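Local coordinates for oxidoreductase, short-chain dehydrogenase/reductase family (Aeromonas hydrophila subsp. hydrophila, PDB 3L6E), which probably acts as a nucleotide-dependent oxidoreductase, perhaps reducing 3-dehydrosphinganine in sphingolipid metabolism, at residues N175-G180 with D221-R226; V81-G86 with L130-S135; G75-L80 with G124-V129; I6-A11 with H28-M33. All blocks are in the same frame, centred on the assembly; numbering follows the deposited sequence.

Overall arrangement
All four contacts lie between neighbours in one seven-stranded parallel sheet, the core of a Rossmann-type fold, contact 3 at the loops leading into two strands. Along the chain, contact 4 closes first, within the opening beta-alpha-beta unit. Contacts 3 and 2 follow with alternating segments, both joining the region of strand 80-84 to strand 128-137; their centres lie about 16 Å apart. Contact 1 comes last, on strands 171-181 and 217-226. Contact 2 sits mid-chain in space, its centre about 11 Å from those of contacts 1 and 4, whose centres are about 20 Å apart. The contacts thus run across the sheet from the probable nucleotide-binding loop of contact 4 to the subunit interface beside contact 1.

Contact 1: N175-G180 with D221-R226; sequences NLYPSG and DLFIGR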
loop_
_atom_site.group_PDB
_atom_site.type_symbol
_atom_site.label_atom_id
_atom_site.label_comp_id
_atom_site.label_asym_id
_atom_site.label_seq_id
_atom_site.Cartn_x
_atom_site.Cartn_y
_atom_site.Cartn_z
ATOM N N ASN A 175 -7.797 -0.813 4.386
ATOM C CA ASN A 175 -7.421 0.172 5.401
ATOM C C ASN A 175 -6.247 1.027 4.903
ATOM O O ASN A 175 -5.238 0.498 4.511
ATOM C CB ASN A 175 -7.073 -0.531 6.706
ATOM C CG ASN A 175 -8.260 -1.225 7.344
ATOM O OD1 ASN A 175 -9.419 -0.829 7.178
ATOM N ND2 ASN A 175 -7.972 -2.266 8.103
ATOM N N LEU A 176 -6.395 2.345 4.910
ATOM C CA LEU A 176 -5.398 3.238 4.322
ATOM C C LEU A 176 -4.830 4.170 5.401
ATOM O O LEU A 176 -5.592 4.762 6.148
ATOM C CB LEU A 176 -6.029 4.074 3.196
ATOM C CG LEU A 176 -6.887 3.305 2.168
ATOM C CD1 LEU A 176 -7.825 4.222 1.417
ATOM C CD2 LEU A 176 -6.051 2.502 1.200
ATOM N N TYR A 177 -3.499 4.296 5.441
ATOM C CA TYR A 177 -2.798 5.014 6.498
ATOM C C TYR A 177 -1.873 6.131 5.983
ATOM O O TYR A 177 -0.680 5.914 5.796
ATOM C CB TYR A 177 -1.982 4.014 7.327
ATOM C CG TYR A 177 -2.795 2.885 7.916
ATOM C CD1 TYR A 177 -3.213 1.783 7.120
ATOM C CD2 TYR A 177 -3.127 2.889 9.264
ATOM C CE1 TYR A 177 -3.940 0.730 7.682
ATOM C CE2 TYR A 177 -3.846 1.852 9.838
ATOM C CZ TYR A 177 -4.246 0.770 9.050
ATOM O OH TYR A 177 -4.988 -0.239 9.634
ATOM N N PRO A 178 -2.427 7.300 5.697
ATOM C CA PRO A 178 -1.588 8.463 5.390
ATOM C C PRO A 178 -1.062 9.044 6.689
ATOM O O PRO A 178 -1.847 9.605 7.438
ATOM C CB PRO A 178 -2.579 9.482 4.806
ATOM C CG PRO A 178 -3.939 8.831 4.836
ATOM C CD PRO A 178 -3.858 7.642 5.735
ATOM N N SER A 179 0.231 8.902 6.958
ATOM C CA SER A 179 0.851 9.495 8.148
ATOM C C SER A 179 1.595 10.766 7.801
ATOM O O SER A 179 2.613 10.726 7.100
ATOM C CB SER A 179 1.836 8.527 8.796
ATOM O OG SER A 179 1.171 7.625 9.650
ATOM N N GLY A 180 1.095 11.893 8.300
ATOM C CA GLY A 180 1.805 13.164 8.163
ATOM C C GLY A 180 1.049 14.192 7.351
ATOM O O GLY A 180 1.655 15.002 6.642
ATOM N N ASP A 221 -4.152 -3.134 2.534
ATOM C CA ASP A 221 -3.622 -2.131 3.466
ATOM C C ASP A 221 -2.578 -1.273 2.779
ATOM O O ASP A 221 -1.696 -1.780 2.080
ATOM C CB ASP A 221 -3.002 -2.779 4.734
ATOM C CG ASP A 221 -3.879 -3.884 5.326
ATOM O OD1 ASP A 221 -4.694 -3.621 6.255
ATOM O OD2 ASP A 221 -3.741 -5.028 4.849
ATOM N N LEU A 222 -2.668 0.031 2.999
ATOM C CA LEU A 222 -1.736 0.971 2.378
ATOM C C LEU A 222 -1.196 1.986 3.393
ATOM O O LEU A 222 -1.950 2.731 3.960
ATOM C CB LEU A 222 -2.424 1.715 1.228
ATOM C CG LEU A 222 -1.584 2.719 0.444
ATOM C CD1 LEU A 222 -0.524 2.029 -0.422
ATOM C CD2 LEU A 222 -2.451 3.659 -0.394
ATOM N N PHE A 223 0.118 2.011 3.586
ATOM C CA PHE A 223 0.756 2.922 4.525
ATOM C C PHE A 223 1.550 3.964 3.744
ATOM O O PHE A 223 2.430 3.622 2.966
ATOM C CB PHE A 223 1.662 2.151 5.503
ATOM C CG PHE A 223 0.915 1.207 6.409
ATOM C CD1 PHE A 223 0.483 -0.036 5.945
ATOM C CD2 PHE A 223 0.634 1.560 7.727
ATOM C CE1 PHE A 223 -0.212 -0.917 6.780
ATOM C CE2 PHE A 223 -0.064 0.703 8.560
ATOM C CZ PHE A 223 -0.485 -0.550 8.090
ATOM N N ILE A 224 1.203 5.232 3.924
ATOM C CA ILE A 224 1.936 6.326 3.274
ATOM C C ILE A 224 2.629 7.171 4.328
ATOM O O ILE A 224 2.000 7.564 5.304
ATOM C CB ILE A 224 0.995 7.245 2.468
ATOM C CG1 ILE A 224 0.108 6.428 1.522
ATOM C CG2 ILE A 224 1.796 8.288 1.673
ATOM C CD1 ILE A 224 -1.138 7.186 1.132
ATOM N N GLY A 225 3.915 7.469 4.121
ATOM C CA GLY A 225 4.675 8.324 5.048
ATOM C C GLY A 225 5.249 9.558 4.376
ATOM O O GLY A 225 5.425 9.577 3.159
ATOM N N ARG A 226 5.543 10.585 5.182
ATOM C CA ARG A 226 6.195 11.811 4.706
ATOM C C ARG A 226 7.566 11.560 4.089
ATOM O O ARG A 226 8.267 10.627 4.467
ATOM C CB ARG A 226 6.357 12.825 5.839
ATOM C CG ARG A 226 5.072 13.521 6.278
ATOM C CD ARG A 226 5.353 14.890 6.945
ATOM N NE ARG A 226 6.479 14.862 7.880
ATOM C CZ ARG A 226 6.414 14.462 9.152
ATOM N NH1 ARG A 226 5.263 14.038 9.674
ATOM N NH2 ARG A 226 7.512 14.479 9.910
HETATM O O HOH W 1 -4.985 -2.678 8.801
#
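Tyr177 and Phe223 lie flat against each other on strands 171-181 and 217-226, the last two of the parallel Rossmann-type sheet. Their offset stack is the tight part of the contact: the ring centroids are 4.2 Å apart, the planes 6° from parallel, and Phe223 CE2 sits 3.6 Å from Tyr177 CG. In both residues CG stands anti to the carbonyl carbon (chi1 -56° and -65°), which starts both side chains the same way, and the rings lie side by side. Flat aromatic groups suit paired positions in a parallel ladder; the backbone of Tyr177 bonds on either side of Phe223, its N to Leu222 O at 2.7 Å and its O to Ile224 N. On the other face Leu176 CD2 meets Leu222 CB at 3.7 Å; helix 200-210 covers these leucines, and branched aliphatic chains fit that buried layer.

Toward Gly180 and Arg226 the contact slackens: their CA atoms are 5.7 Å apart, and exposed Arg226 merely rests CG and CD on Gly180, whose backbone shape leaves no room for a side chain. Beyond strand 221-226 the sheet continues as an antiparallel ladder into the second subunit. At the opposite end, OD1 of buried Asp221 forms a salt bridge with Arg163 of helix 145-165. Asp221 OD1 also accepts a hydrogen bond from a water at 2.7 Å, and Tyr177 OH donates to that water at 2.6 Å.

Contact 2: V81-G86 with L130-S135; sequences VLHCAG and LANVLS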
loop_
_atom_site.group_PDB
_atom_site.type_symbol
_atom_site.label_atom_id
_atom_site.label_comp_id
_atom_site.label_asym_id
_atom_site.label_seq_id
_atom_site.Cartn_x
_atom_site.Cartn_y
_atom_site.Cartn_z
ATOM N N VAL A 81 -17.268 2.603 -0.493
ATOM C CA VAL A 81 -17.498 3.503 0.618
ATOM C C VAL A 81 -16.131 3.869 1.177
ATOM O O VAL A 81 -15.373 3.020 1.667
ATOM C CB VAL A 81 -18.454 2.932 1.693
ATOM C CG1 VAL A 81 -18.625 3.939 2.846
ATOM C CG2 VAL A 81 -19.825 2.684 1.084
ATOM N N LEU A 82 -15.811 5.147 1.039
ATOM C CA LEU A 82 -14.538 5.676 1.455
ATOM C C LEU A 82 -14.789 6.451 2.720
ATOM O O LEU A 82 -15.384 7.527 2.693
ATOM C CB LEU A 82 -13.973 6.590 0.378
ATOM C CG LEU A 82 -12.539 6.335 -0.068
ATOM C CD1 LEU A 82 -12.053 7.456 -0.966
ATOM C CD2 LEU A 82 -11.631 6.179 1.120
ATOM N N HIS A 83 -14.388 5.878 3.841
ATOM C CA HIS A 83 -14.628 6.535 5.106
ATOM C C HIS A 83 -13.401 7.318 5.550
ATOM O O HIS A 83 -12.336 6.746 5.789
ATOM C CB HIS A 83 -15.080 5.559 6.187
ATOM C CG HIS A 83 -15.475 6.237 7.463
ATOM N ND1 HIS A 83 -14.748 6.122 8.627
ATOM C CD2 HIS A 83 -16.494 7.080 7.740
ATOM C CE1 HIS A 83 -15.311 6.852 9.569
ATOM N NE2 HIS A 83 -16.368 7.447 9.056
ATOM N N CYS A 84 -13.562 8.633 5.621
ATOM C CA CYS A 84 -12.525 9.523 6.103
ATOM C C CYS A 84 -12.880 10.009 7.489
ATOM O O CYS A 84 -13.487 11.059 7.630
ATOM C CB CYS A 84 -12.367 10.713 5.169
ATOM S SG CYS A 84 -11.765 10.256 3.573
ATOM N N ALA A 85 -12.512 9.232 8.511
ATOM C CA ALA A 85 -12.801 9.624 9.895
ATOM C C ALA A 85 -12.137 10.955 10.236
ATOM O O ALA A 85 -12.604 11.669 11.121
ATOM C CB ALA A 85 -12.383 8.543 10.873
ATOM N N GLY A 86 -11.075 11.302 9.507
ATOM C CA GLY A 86 -10.353 12.559 9.724
ATOM C C GLY A 86 -9.521 12.432 10.981
ATOM O O GLY A 86 -8.817 11.436 11.153
ATOM N N LEU A 130 -15.164 -1.376 1.207
ATOM C CA LEU A 130 -15.225 -0.490 2.367
ATOM C C LEU A 130 -13.815 -0.058 2.707
ATOM O O LEU A 130 -13.013 -0.840 3.254
ATOM C CB LEU A 130 -15.859 -1.145 3.605
ATOM C CG LEU A 130 -15.740 -0.335 4.910
ATOM C CD1 LEU A 130 -16.504 0.966 4.849
ATOM C CD2 LEU A 130 -16.171 -1.147 6.156
ATOM N N ALA A 131 -13.523 1.194 2.386
ATOM C CA ALA A 131 -12.173 1.702 2.562
ATOM C C ALA A 131 -12.218 2.696 3.682
ATOM O O ALA A 131 -13.059 3.585 3.684
ATOM C CB ALA A 131 -11.659 2.334 1.286
ATOM N N ASN A 132 -11.326 2.511 4.647
ATOM C CA ASN A 132 -11.251 3.385 5.796
ATOM C C ASN A 132 -9.919 4.122 5.832
ATOM O O ASN A 132 -8.859 3.518 5.610
ATOM C CB ASN A 132 -11.435 2.597 7.074
ATOM C CG ASN A 132 -12.869 2.507 7.494
ATOM O OD1 ASN A 132 -13.412 3.406 8.119
ATOM N ND2 ASN A 132 -13.493 1.400 7.168
ATOM N N VAL A 133 -9.994 5.420 6.108
ATOM C CA VAL A 133 -8.809 6.256 6.253
ATOM C C VAL A 133 -8.527 6.452 7.743
ATOM O O VAL A 133 -9.337 7.019 8.471
ATOM C CB VAL A 133 -8.960 7.636 5.565
ATOM C CG1 VAL A 133 -7.655 8.441 5.681
ATOM C CG2 VAL A 133 -9.293 7.458 4.114
ATOM N N LEU A 134 -7.397 5.921 8.194
ATOM C CA LEU A 134 -6.930 6.154 9.546
ATOM C C LEU A 134 -5.783 7.194 9.489
ATOM O O LEU A 134 -4.612 6.870 9.645
ATOM C CB LEU A 134 -6.530 4.822 10.206
ATOM C CG LEU A 134 -7.623 3.745 10.416
ATOM C CD1 LEU A 134 -8.072 3.060 9.112
ATOM C CD2 LEU A 134 -7.122 2.689 11.373
ATOM N N SER A 135 -6.136 8.450 9.225
ATOM C CA SER A 135 -5.130 9.490 8.957
ATOM C C SER A 135 -4.391 9.946 10.218
ATOM O O SER A 135 -4.903 9.820 11.336
ATOM C CB SER A 135 -5.748 10.675 8.215
ATOM O OG SER A 135 -6.808 11.251 8.959
#
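In the middle of the parallel sheet, adjacent strands 80-84 and 128-137 bring His83 beside Asn132, two polar residues in a buried layer. His83 CG is anti to the backbone N (chi1 -174°), and the ring presents its edge to Asn132. ND1 of His83 gives Asn132 OD1 a weak hydrogen bond, 3.1 Å long and bent to 132° at the hydrogen. Ring and amide planes stand 66° apart, and Asn132 OD1 also comes within 3.3 Å of His83 CB. At the far side of the ring NE2 has a weak hydrogen bond with Ser111 OG, so the histidine links strand 128-137 to helix 98-123.

That helix is the connection of a beta-alpha-beta crossover in the Rossmann-type fold, and it packs over the face carrying Val81, His83 and Asn132. His83 to Gly86 stand where relatives carry the NNAG motif, which probably steadies the sheet here. Between the strands His83 is gripped at both ends of its backbone: its N donates to Ala131 O and its O accepts from Val133 N, each bond 2.7 Å long.

The opposite face is apolar and lies against helix 14-25. Leu82 extends CD2 to Ala131 CB at 3.8 Å; the short alanine lets the longer leucine lean across to it. Leu82 CD2 touches Val133 CG2 at 4.0 Å, and Val133 CG2 also meets Cys84 SG at 3.8 Å.

Contact 3: G75-L80 with G124-V129; sequences GGLPEL and GERGGV. Unlike the reference sequence in segment 124-129: Glu125 (reference Asp), Arg126 (reference Lys).
Arg126 stretches over from the turn before strand 128-137 to lie on Leu77 and reach the carbonyl of Pro78. Its CB sets out toward the 75-80 segment, with CG anti to the backbone N (chi1 -173°) and the chain extended as far as NE. CD is the first atom to touch, 3.6 Å from Leu77 CD1, and NE passes Leu77 CD1 at 4.2 Å. At CZ the guanidinium begins to lie over Leu77 CB, which stands above one face toward the rim. NH1 ends the reach with a weak hydrogen bond to Pro78 O, 3.3 Å long and 146° at the hydrogen. Arg126, lysine in the reference sequence, lies at the exposed edge of the contact.

Deeper in, the segments become true sheet neighbours: Val129 N donates to Glu79 O at 2.8 Å. Gly128 fits because a CB there would press on that same carbonyl oxygen. Leu80 CD1 packs on Val129 CG1 at 3.6 Å, apolar branches meeting where the parallel pairing begins.

Residues 75-80 lead from helix 61-75 into strand 80-84. Pro78 packs between strand 5-9 and helix 98-123, Leu77 touches the same helix at Leu122, and Leu80 rests on Ile6.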
loop_
_atom_site.group_PDB
_atom_site.type_symbol
_atom_site.label_atom_id
_atom_site.label_comp_id
_atom_site.label_asym_id
_atom_site.label_seq_id
_atom_site.Cartn_x
_atom_site.Cartn_y
_atom_site.Cartn_z
ATOM N N GLY A 75 -27.484 7.957 -6.352
ATOM C CA GLY A 75 -26.523 7.233 -7.164
ATOM C C GLY A 75 -26.677 5.735 -7.237
ATOM O O GLY A 75 -25.852 5.061 -7.849
ATOM N N GLY A 76 -27.726 5.197 -6.625
ATOM C CA GLY A 76 -27.870 3.744 -6.538
ATOM C C GLY A 76 -26.857 3.182 -5.554
ATOM O O GLY A 76 -26.116 3.945 -4.895
ATOM N N LEU A 77 -26.829 1.857 -5.435
ATOM C CA LEU A 77 -25.922 1.195 -4.498
ATOM C C LEU A 77 -24.484 1.537 -4.869
ATOM O O LEU A 77 -24.159 1.600 -6.063
ATOM C CB LEU A 77 -26.128 -0.328 -4.501
ATOM C CG LEU A 77 -27.499 -0.865 -4.089
ATOM C CD1 LEU A 77 -27.509 -2.391 -4.136
ATOM C CD2 LEU A 77 -27.924 -0.369 -2.711
ATOM N N PRO A 78 -23.628 1.779 -3.852
ATOM C CA PRO A 78 -22.240 2.140 -4.105
ATOM C C PRO A 78 -21.323 0.948 -4.339
ATOM O O PRO A 78 -21.548 -0.121 -3.774
ATOM C CB PRO A 78 -21.818 2.857 -2.817
ATOM C CG PRO A 78 -22.697 2.317 -1.748
ATOM C CD PRO A 78 -23.985 1.882 -2.417
ATOM N N GLU A 79 -20.306 1.147 -5.177
ATOM C CA GLU A 79 -19.192 0.211 -5.305
ATOM C C GLU A 79 -18.127 0.435 -4.211
ATOM O O GLU A 79 -17.444 -0.509 -3.783
ATOM C CB GLU A 79 -18.523 0.358 -6.674
ATOM C CG GLU A 79 -19.475 0.269 -7.864
ATOM C CD GLU A 79 -18.770 0.511 -9.189
ATOM O OE1 GLU A 79 -19.234 -0.035 -10.224
ATOM O OE2 GLU A 79 -17.747 1.239 -9.192
ATOM N N LEU A 80 -17.968 1.682 -3.776
ATOM C CA LEU A 80 -16.934 2.002 -2.793
ATOM C C LEU A 80 -17.459 2.971 -1.760
ATOM O O LEU A 80 -18.060 3.999 -2.101
ATOM C CB LEU A 80 -15.661 2.548 -3.470
ATOM C CG LEU A 80 -14.583 3.267 -2.640
ATOM C CD1 LEU A 80 -13.946 2.334 -1.630
ATOM C CD2 LEU A 80 -13.502 3.919 -3.528
ATOM N N GLY A 124 -23.132 -5.811 1.708
ATOM C CA GLY A 124 -22.492 -7.028 2.224
ATOM C C GLY A 124 -22.719 -8.252 1.347
ATOM O O GLY A 124 -21.832 -9.080 1.183
ATOM N N GLU A 125 -23.903 -8.365 0.763
ATOM C CA GLU A 125 -24.186 -9.509 -0.108
ATOM C C GLU A 125 -23.790 -9.277 -1.561
ATOM O O GLU A 125 -23.311 -10.183 -2.229
ATOM C CB GLU A 125 -25.647 -9.941 0.006
ATOM C CG GLU A 125 -25.994 -10.422 1.410
ATOM C CD GLU A 125 -26.993 -11.554 1.420
ATOM O OE1 GLU A 125 -26.792 -12.540 0.669
ATOM O OE2 GLU A 125 -27.975 -11.468 2.192
ATOM N N ARG A 126 -23.969 -8.049 -2.034
ATOM C CA ARG A 126 -23.669 -7.697 -3.416
ATOM C C ARG A 126 -22.162 -7.608 -3.677
ATOM O O ARG A 126 -21.689 -7.908 -4.776
ATOM C CB ARG A 126 -24.358 -6.386 -3.759
ATOM C CG ARG A 126 -24.259 -5.993 -5.206
ATOM C CD ARG A 126 -25.028 -4.727 -5.440
ATOM N NE ARG A 126 -24.475 -3.985 -6.563
ATOM C CZ ARG A 126 -23.565 -3.029 -6.443
ATOM N NH1 ARG A 126 -23.108 -2.687 -5.244
ATOM N NH2 ARG A 126 -23.111 -2.412 -7.525
ATOM N N GLY A 127 -21.407 -7.212 -2.661
ATOM C CA GLY A 127 -19.973 -7.054 -2.813
ATOM C C GLY A 127 -19.616 -5.608 -3.045
ATOM O O GLY A 127 -20.502 -4.768 -3.180
ATOM N N GLY A 128 -18.317 -5.328 -3.101
ATOM C CA GLY A 128 -17.803 -3.965 -3.194
ATOM C C GLY A 128 -16.703 -3.699 -2.184
ATOM O O GLY A 128 -16.138 -4.632 -1.615
ATOM N N VAL A 129 -16.396 -2.418 -1.963
ATOM C CA VAL A 129 -15.245 -2.015 -1.144
ATOM C C VAL A 129 -15.613 -1.037 -0.009
ATOM O O VAL A 129 -16.314 -0.041 -0.231
ATOM C CB VAL A 129 -14.092 -1.468 -2.042
ATOM C CG1 VAL A 129 -12.866 -1.065 -1.230
ATOM C CG2 VAL A 129 -13.678 -2.530 -3.079
#

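Contact 4: I6-A11 with H28-M33; sequences IIVTGA and HQVSMM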
loop_
_atom_site.group_PDB
_atom_site.type_symbol
_atom_site.label_atom_id
_atom_site.label_comp_id
_atom_site.label_asym_id
_atom_site.label_seq_id
_atom_site.Cartn_x
_atom_site.Cartn_y
_atom_site.Cartn_z
ATOM N N ILE A 6 -19.615 6.174 -5.848
ATOM C CA ILE A 6 -18.739 6.157 -4.678
ATOM C C ILE A 6 -19.327 7.035 -3.587
ATOM O O ILE A 6 -19.875 8.106 -3.851
ATOM C CB ILE A 6 -17.315 6.689 -5.005
ATOM C CG1 ILE A 6 -16.782 6.087 -6.306
ATOM C CG2 ILE A 6 -16.337 6.488 -3.785
ATOM C CD1 ILE A 6 -16.400 4.627 -6.207
ATOM N N ILE A 7 -19.232 6.566 -2.355
ATOM C CA ILE A 7 -19.602 7.373 -1.211
ATOM C C ILE A 7 -18.313 7.779 -0.516
ATOM O O ILE A 7 -17.474 6.925 -0.221
ATOM C CB ILE A 7 -20.487 6.605 -0.241
ATOM C CG1 ILE A 7 -21.882 6.399 -0.848
ATOM C CG2 ILE A 7 -20.625 7.354 1.103
ATOM C CD1 ILE A 7 -22.752 5.511 0.016
ATOM N N VAL A 8 -18.182 9.056 -0.210
ATOM C CA VAL A 8 -17.036 9.544 0.522
ATOM C C VAL A 8 -17.472 10.338 1.730
ATOM O O VAL A 8 -18.153 11.326 1.602
ATOM C CB VAL A 8 -16.148 10.429 -0.349
ATOM C CG1 VAL A 8 -15.006 10.959 0.451
ATOM C CG2 VAL A 8 -15.653 9.672 -1.540
ATOM N N THR A 9 -17.073 9.895 2.908
ATOM C CA THR A 9 -17.373 10.635 4.115
ATOM C C THR A 9 -16.243 11.592 4.434
ATOM O O THR A 9 -15.166 11.480 3.892
ATOM C CB THR A 9 -17.586 9.726 5.307
ATOM O OG1 THR A 9 -16.394 9.001 5.558
ATOM C CG2 THR A 9 -18.687 8.770 5.056
ATOM N N GLY A 10 -16.505 12.542 5.313
ATOM C CA GLY A 10 -15.533 13.557 5.643
ATOM C C GLY A 10 -15.100 14.238 4.377
ATOM O O GLY A 10 -13.926 14.487 4.161
ATOM N N ALA A 11 -16.072 14.526 3.529
ATOM C CA ALA A 11 -15.777 15.018 2.174
ATOM C C ALA A 11 -15.303 16.466 2.165
ATOM O O ALA A 11 -14.723 16.931 1.184
ATOM C CB ALA A 11 -17.004 14.864 1.285
ATOM N N HIS A 28 -16.036 8.830 -11.938
ATOM C CA HIS A 28 -17.024 8.315 -10.968
ATOM C C HIS A 28 -18.028 9.394 -10.545
ATOM O O HIS A 28 -17.738 10.580 -10.638
ATOM C CB HIS A 28 -16.332 7.817 -9.693
ATOM C CG HIS A 28 -15.588 6.519 -9.834
ATOM N ND1 HIS A 28 -14.218 6.460 -9.986
ATOM C CD2 HIS A 28 -16.013 5.232 -9.753
ATOM C CE1 HIS A 28 -13.837 5.195 -10.030
ATOM N NE2 HIS A 28 -14.905 4.429 -9.888
ATOM N N GLN A 29 -19.198 8.972 -10.067
ATOM C CA GLN A 29 -20.132 9.852 -9.377
ATOM C C GLN A 29 -19.906 9.723 -7.881
ATOM O O GLN A 29 -19.652 8.635 -7.376
ATOM C CB GLN A 29 -21.579 9.455 -9.672
ATOM C CG GLN A 29 -21.960 9.442 -11.139
ATOM C CD GLN A 29 -22.311 10.815 -11.647
ATOM O OE1 GLN A 29 -21.427 11.610 -11.989
ATOM N NE2 GLN A 29 -23.606 11.110 -11.707
ATOM N N VAL A 30 -20.027 10.821 -7.150
ATOM C CA VAL A 30 -19.621 10.775 -5.747
ATOM C C VAL A 30 -20.665 11.370 -4.826
ATOM O O VAL A 30 -21.038 12.515 -4.993
ATOM C CB VAL A 30 -18.240 11.466 -5.531
ATOM C CG1 VAL A 30 -17.828 11.379 -4.095
ATOM C CG2 VAL A 30 -17.186 10.823 -6.387
ATOM N N SER A 31 -21.153 10.574 -3.874
ATOM C CA SER A 31 -22.018 11.098 -2.827
ATOM C C SER A 31 -21.129 11.592 -1.686
ATOM O O SER A 31 -20.518 10.785 -0.961
ATOM C CB SER A 31 -22.975 10.027 -2.323
ATOM O OG SER A 31 -23.997 9.798 -3.261
HETATM N N MSE A 32 -21.025 12.906 -1.558
HETATM C CA MSE A 32 -20.153 13.502 -0.541
HETATM C C MSE A 32 -20.889 13.618 0.787
HETATM O O MSE A 32 -21.919 14.274 0.864
HETATM C CB MSE A 32 -19.678 14.887 -0.991
HETATM C CG MSE A 32 -19.050 14.918 -2.372
HETATM SE SE MSE A 32 -18.500 16.710 -2.903
HETATM C CE MSE A 32 -20.201 17.640 -2.738
HETATM N N MSE A 33 -20.369 12.992 1.830
HETATM C CA MSE A 33 -20.948 13.184 3.164
HETATM C C MSE A 33 -20.026 13.982 4.071
HETATM O O MSE A 33 -18.841 13.683 4.157
HETATM C CB MSE A 33 -21.285 11.850 3.815
HETATM C CG MSE A 33 -22.335 11.060 3.037
HETATM SE SE MSE A 33 -22.715 9.379 3.922
HETATM C CE MSE A 33 -23.910 8.628 2.551
#
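Ile6 meets His28, Val8 meets Val30 and Ile7 meets Met33, and in each pair the side chains cross obliquely. In Ile6 chi2 of -72° sets CD1 3.6 Å from His28 CD2, while CG1 lies just as near the same ring carbon. Valines, branched at CB, suit the crowded interior of a sheet: Val8 CG2 meets Val30 CG1 at 3.8 Å, on the face packed by helix 14-25. On the other face Met33, modelled as selenomethionine, runs extended beyond CG (chi3 -174°), which carries its CE back along the strand to Ile7 CG2 at 3.8 Å. Ser31 stands on that face too, its CB near Ile7 CG1 and its OG hydrogen-bonded to His5 NE2.

Strands 5-9 and 29-34, with helix 14-25 between them, form the first beta-alpha-beta unit of the Rossmann-type fold. Thr9, Gly10 and Ala11 open the TGxxxGxG sequence, the glycine-rich loop that in short-chain dehydrogenases binds the nucleotide cofactor. A sulfate ion, probably from the crystallisation liquor, lies about 3 Å from Gly10, nearest atoms, at a place consistent with such a pocket.

Met33 N donates to Val8 O at 2.8 Å. Gly10 takes positive phi as the chain turns, and Ala11 N then donates to Met33 O at 3.0 Å. Thr9 OG1 bonds Cys84 N on the next strand. Ala11, whose short side chain permits so close an approach, sets its CB 3.5 Å from CB of selenomethionine Met32, beside Leu40 of helix 37-47.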